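Local coordinates for protein Isomerase/lactonizing enzyme (Agrobacterium fabrum str. C58, PDB 2NQL) that belongs to the enolase superfamily, in the mandelate racemase/muconate lactonizing enzyme group, and carries a sodium ion in its barrel domain, at residues A[95-98]-A[99-102]. Numbering follows the deposited sequence.
Sequences ASDP and SAVY
Asp97 caps the helix that begins at Pro98, its carboxylate reaching forward to the backbone of Ala100. With CG anti to the backbone N (chi1 -169°), the carboxylate swings over the first turn, and OD1 accepts from Ala100 N at 3.3 Å. The donor approaches from well above the carboxylate plane, 70° out of it. A water links the same oxygen to the preceding amide: it donates to Asp97 OD1 at 2.6 Å and accepts from Ser99 N, so one carboxylate oxygen serves two N-H groups at the helix start, one directly and one through the water. A short acidic side chain suits this N-cap, where its negative charge probably also interacts favourably with the helix dipole.

Among backbone bonds, Asp97 O receives only weak ones, from Ala100 N and from Val101 N (3.4 Å), whereas Tyr102 N to Pro98 O, at 3.0 Å and 175°, is a regular helical bond. Proline fits the first helical position because it lacks an N-H to be satisfied there. This start belongs to helix 98-109 of the N-terminal capping domain of the enolase fold.

In van der Waals contact, the methyl of Ala100 packs closely over the carboxylate, CB lying 3.4 Å from Asp97 CG and about equally near both oxygens; a side chain this small suits a place so close to the cap. Outside this contact, Ser99 OG is hydrogen-bonded to Thr296 OG1 and Tyr102 OH to Asn297 ND2, joining this helix to helix 295-308, while Pro98 packs on Trp131 of helix 117-138.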
# COMPACT_ATOMS: atom_id res chain seq x y z
N ALA A 95 -13.69 -14.41 -18.10
CA ALA A 95 -12.42 -14.99 -17.71
C ALA A 95 -11.55 -15.41 -18.89
O ALA A 95 -10.61 -16.18 -18.73
CB ALA A 95 -12.66 -16.18 -16.73
N SER A 96 -11.85 -14.88 -20.09
CA SER A 96 -11.02 -15.15 -21.28
C SER A 96 -9.58 -14.65 -21.16
O SER A 96 -8.66 -15.20 -21.78
CB SER A 96 -11.67 -14.61 -22.56
OG SER A 96 -11.74 -13.19 -22.56
N ASP A 97 -9.38 -13.59 -20.38
CA ASP A 97 -8.07 -13.02 -20.17
C ASP A 97 -8.03 -12.47 -18.72
O ASP A 97 -8.18 -11.27 -18.53
CB ASP A 97 -7.85 -11.89 -21.19
CG ASP A 97 -6.42 -11.38 -21.25
OD1 ASP A 97 -5.60 -11.64 -20.34
OD2 ASP A 97 -6.13 -10.67 -22.24
N PRO A 98 -7.86 -13.36 -17.71
CA PRO A 98 -7.88 -12.84 -16.32
C PRO A 98 -6.86 -11.72 -16.04
O PRO A 98 -7.17 -10.78 -15.26
CB PRO A 98 -7.61 -14.08 -15.45
CG PRO A 98 -8.00 -15.28 -16.36
CD PRO A 98 -7.64 -14.82 -17.76
N SER A 99 -5.70 -11.80 -16.68
CA SER A 99 -4.64 -10.81 -16.40
C SER A 99 -5.01 -9.42 -16.91
O SER A 99 -4.65 -8.41 -16.30
CB SER A 99 -3.30 -11.26 -16.93
OG SER A 99 -2.86 -12.40 -16.20
N ALA A 100 -5.77 -9.38 -18.00
CA ALA A 100 -6.34 -8.12 -18.50
C ALA A 100 -7.30 -7.48 -17.47
O ALA A 100 -7.26 -6.27 -17.26
CB ALA A 100 -7.06 -8.34 -19.85
N VAL A 101 -8.13 -8.30 -16.83
CA VAL A 101 -9.03 -7.79 -15.79
C VAL A 101 -8.23 -7.25 -14.59
O VAL A 101 -8.50 -6.12 -14.13
CB VAL A 101 -10.10 -8.82 -15.35
CG1 VAL A 101 -10.96 -8.27 -14.17
CG2 VAL A 101 -11.01 -9.21 -16.53
N TYR A 102 -7.26 -8.04 -14.11
CA TYR A 102 -6.33 -7.60 -13.07
C TYR A 102 -5.70 -6.23 -13.39
O TYR A 102 -5.69 -5.31 -12.55
CB TYR A 102 -5.21 -8.64 -12.79
CG TYR A 102 -4.18 -8.04 -11.87
CD1 TYR A 102 -4.39 -8.00 -10.48
CD2 TYR A 102 -3.04 -7.42 -12.39
CE1 TYR A 102 -3.44 -7.39 -9.63
CE2 TYR A 102 -2.10 -6.79 -11.56
CZ TYR A 102 -2.30 -6.77 -10.19
OH TYR A 102 -1.35 -6.15 -9.41
O HOH W 1 -4.75 -13.60 -18.93